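Local structure of glutaredoxin (Methanosarcina mazei, 3NZN) at residues 10-16 with 48-53. The protein is a small redox protein of the glutaredoxin family, in the thioredoxin clan, and probably exchanges thiols and disulfides through a CxxC pair. Coordinates in Å, arbitrary orientation, origin at the centre of the assembly. Numbering follows the deposited sequence.
Sequences KDRGNHV and DFDYVY. With SO4 (sulfate ion), chain F.
Strands 10-15 and 49-53 run antiparallel, axes 4.7 Å apart at 172°; segments 10-16 and 48-53 bury 663 Å² between them, both sides summed. Gly13 with Tyr51 and His15 with Phe49 are hydrogen-bonded pairs: Gly13 N to Tyr51 O is 3.0 Å, Tyr51 N to Gly13 O 2.8 Å, His15 N to Phe49 O 2.7 Å and Phe49 N to His15 O 2.9 Å. Arg12 with Val52 and Asn14 with Asp50 form the non-hydrogen-bonded pairs, CA atoms 4.4 and 4.2 Å apart. Beyond them Tyr53 N donates to Asp11 O (2.9 Å), beside a classic bulge at Asp11 and Arg12, which both face Ala3 of strand 2-4.

Tyr51, chi1 p, lays its ring across the opposite strand, with Gly13 CA 3.9 Å from the ring centroid in a CH-pi contact; a beta carbon on Gly13 would clash with Tyr51 CE2. His15, chi1 m, lies on the same face, with Phe49 CZ over its ring (centroids 4.8 Å apart, planes at 41°), so His15, Phe49 and Tyr51 form an aromatic cluster. A sulfate, probably from the crystallisation liquor, accepts from His15 NE2 (2.8 Å to O4), Tyr51 OH (2.6 Å to O4) and Lys10 NZ (2.7 Å to O3). Lys10 NZ also donates to Tyr51 OH (3.1 Å), and a water joins it to Tyr53 OH.

Helix 33-45 packs against Phe49, Tyr51 and Tyr53. On the other face Asp50 is salt-bridged to Lys23 and Arg12 to Glu61. Strand 49-53 pairs on its far side with parallel strand 24-28, linked through helix 33-45: the beta-alpha-beta unit of the thioredoxin fold, extended here beyond strand 49-53 by the N-terminal hairpin of strands 2-4 and 10-15.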
loop_
_atom_site.group_PDB
_atom_site.type_symbol
_atom_site.label_atom_id
_atom_site.label_comp_id
_atom_site.label_asym_id
_atom_site.label_seq_id
_atom_site.Cartn_x
_atom_site.Cartn_y
_atom_site.Cartn_z
ATOM N N LYS A 10 10.331 1.941 -13.843
ATOM C CA LYS A 10 9.342 2.731 -14.472
ATOM C C LYS A 10 8.135 2.920 -13.586
ATOM O O LYS A 10 7.584 1.911 -13.091
ATOM C CB LYS A 10 8.929 2.127 -15.831
ATOM C CG LYS A 10 7.982 3.019 -16.604
ATOM C CD LYS A 10 7.665 2.494 -17.937
ATOM C CE LYS A 10 6.896 1.195 -17.926
ATOM N NZ LYS A 10 6.699 0.701 -19.358
ATOM N N ASP A 11 7.759 4.175 -13.323
ATOM C CA ASP A 11 6.635 4.409 -12.441
ATOM C C ASP A 11 5.445 5.139 -13.117
ATOM O O ASP A 11 4.404 5.217 -12.562
ATOM C CB ASP A 11 7.048 5.074 -11.110
ATOM C CG ASP A 11 7.675 6.427 -11.294
ATOM O OD1 ASP A 11 7.769 7.004 -12.378
ATOM O OD2 ASP A 11 8.192 6.902 -10.244
ATOM N N ARG A 12 5.662 5.655 -14.351
ATOM C CA ARG A 12 4.623 6.407 -15.086
ATOM C C ARG A 12 4.978 6.366 -16.520
ATOM O O ARG A 12 6.118 6.356 -16.891
ATOM C CB ARG A 12 4.647 7.880 -14.696
ATOM C CG ARG A 12 4.499 8.378 -13.319
ATOM C CD ARG A 12 4.603 9.900 -13.244
ATOM N NE ARG A 12 5.119 10.262 -11.929
ATOM C CZ ARG A 12 6.430 10.350 -11.664
ATOM N NH1 ARG A 12 6.824 10.787 -10.535
ATOM N NH2 ARG A 12 7.377 10.068 -12.560
ATOM N N GLY A 13 3.943 6.391 -17.366
ATOM C CA GLY A 13 4.080 6.639 -18.819
ATOM C C GLY A 13 2.971 7.555 -19.284
ATOM O O GLY A 13 1.888 7.540 -18.795
ATOM N N ASN A 14 3.287 8.245 -20.383
ATOM C CA ASN A 14 2.337 9.154 -21.047
ATOM C C ASN A 14 2.401 8.943 -22.535
ATOM O O ASN A 14 3.382 9.215 -23.114
ATOM C CB ASN A 14 2.728 10.650 -20.719
ATOM C CG ASN A 14 2.669 11.044 -19.192
ATOM O OD1 ASN A 14 2.703 10.266 -18.302
ATOM N ND2 ASN A 14 2.457 12.342 -18.976
ATOM N N HIS A 15 1.315 8.400 -23.021
ATOM C CA HIS A 15 1.206 8.200 -24.466
ATOM C C HIS A 15 0.407 9.372 -25.030
ATOM O O HIS A 15 -0.797 9.489 -24.787
ATOM C CB HIS A 15 0.487 6.890 -24.747
ATOM C CG HIS A 15 1.291 5.717 -24.295
ATOM N ND1 HIS A 15 1.188 4.501 -24.910
ATOM C CD2 HIS A 15 2.220 5.579 -23.318
ATOM C CE1 HIS A 15 2.008 3.647 -24.316
ATOM N NE2 HIS A 15 2.657 4.277 -23.355
ATOM N N VAL A 16 1.047 10.212 -25.827
ATOM C CA VAL A 16 0.494 11.455 -26.288
ATOM C C VAL A 16 0.819 11.645 -27.788
ATOM O O VAL A 16 0.960 12.766 -28.286
ATOM C CB VAL A 16 0.831 12.706 -25.439
ATOM C CG1 VAL A 16 -0.210 13.718 -25.602
ATOM C CG2 VAL A 16 1.093 12.355 -23.999
ATOM N N ASP A 48 -4.717 8.748 -26.606
ATOM C CA ASP A 48 -3.716 9.335 -25.684
ATOM C C ASP A 48 -4.195 8.958 -24.281
ATOM O O ASP A 48 -5.311 9.049 -23.874
ATOM C CB ASP A 48 -3.675 10.806 -25.828
ATOM C CG ASP A 48 -3.121 11.318 -27.084
ATOM O OD1 ASP A 48 -2.617 10.562 -27.875
ATOM O OD2 ASP A 48 -3.319 12.569 -27.317
ATOM N N PHE A 49 -3.192 8.535 -23.439
ATOM C CA PHE A 49 -3.469 8.241 -22.015
ATOM C C PHE A 49 -2.129 8.243 -21.266
ATOM O O PHE A 49 -1.118 8.047 -21.802
ATOM C CB PHE A 49 -4.173 6.882 -21.836
ATOM C CG PHE A 49 -3.346 5.703 -22.131
ATOM C CD1 PHE A 49 -2.812 4.932 -21.039
ATOM C CD2 PHE A 49 -3.062 5.236 -23.372
ATOM C CE1 PHE A 49 -2.081 3.816 -21.271
ATOM C CE2 PHE A 49 -2.339 4.140 -23.635
ATOM C CZ PHE A 49 -1.808 3.383 -22.549
ATOM N N ASP A 50 -2.335 8.483 -19.962
ATOM C CA ASP A 50 -1.244 8.302 -18.995
ATOM C C ASP A 50 -1.572 7.093 -18.129
ATOM O O ASP A 50 -2.660 6.768 -17.863
ATOM C CB ASP A 50 -1.183 9.531 -18.111
ATOM C CG ASP A 50 -0.866 10.770 -18.826
ATOM O OD1 ASP A 50 -0.444 10.753 -19.966
ATOM O OD2 ASP A 50 -1.086 11.784 -18.202
ATOM N N TYR A 51 -0.459 6.547 -17.570
ATOM C CA TYR A 51 -0.590 5.480 -16.540
ATOM C C TYR A 51 0.485 5.742 -15.442
ATOM O O TYR A 51 1.489 6.338 -15.676
ATOM C CB TYR A 51 -0.551 4.123 -17.110
ATOM C CG TYR A 51 0.711 3.712 -17.739
ATOM C CD1 TYR A 51 1.669 3.028 -16.988
ATOM C CD2 TYR A 51 1.059 4.109 -19.028
ATOM C CE1 TYR A 51 2.844 2.671 -17.535
ATOM C CE2 TYR A 51 2.265 3.738 -19.592
ATOM C CZ TYR A 51 3.150 3.025 -18.816
ATOM O OH TYR A 51 4.355 2.655 -19.311
ATOM N N VAL A 52 0.063 5.269 -14.261
ATOM C CA VAL A 52 0.912 5.419 -13.019
ATOM C C VAL A 52 0.844 4.093 -12.317
ATOM O O VAL A 52 -0.184 3.515 -12.089
ATOM C CB VAL A 52 0.282 6.500 -12.127
ATOM C CG1 VAL A 52 1.058 6.636 -10.791
ATOM C CG2 VAL A 52 0.271 7.859 -12.871
ATOM N N TYR A 53 2.098 3.631 -11.904
ATOM C CA TYR A 53 2.187 2.453 -11.073
ATOM C C TYR A 53 2.362 2.891 -9.604
ATOM O O TYR A 53 3.493 3.369 -9.229
ATOM C CB TYR A 53 3.356 1.585 -11.501
ATOM C CG TYR A 53 3.165 0.927 -12.854
ATOM C CD1 TYR A 53 1.933 0.412 -13.243
ATOM C CD2 TYR A 53 4.203 0.807 -13.729
ATOM C CE1 TYR A 53 1.777 -0.182 -14.482
ATOM C CE2 TYR A 53 4.040 0.204 -15.006
ATOM C CZ TYR A 53 2.831 -0.262 -15.340
ATOM O OH TYR A 53 2.653 -0.821 -16.612
HETATM S S SO4 F . 6.069 3.119 -22.281
HETATM O O1 SO4 F . 6.723 4.411 -22.706
HETATM O O2 SO4 F . 5.786 2.325 -23.479
HETATM O O3 SO4 F . 6.905 2.394 -21.436
HETATM O O4 SO4 F . 4.789 3.615 -21.680
HETATM O O HOH W 1 4.657 -1.144 -18.452
HETATM O O HOH W 2 -1.935 11.445 -22.409
#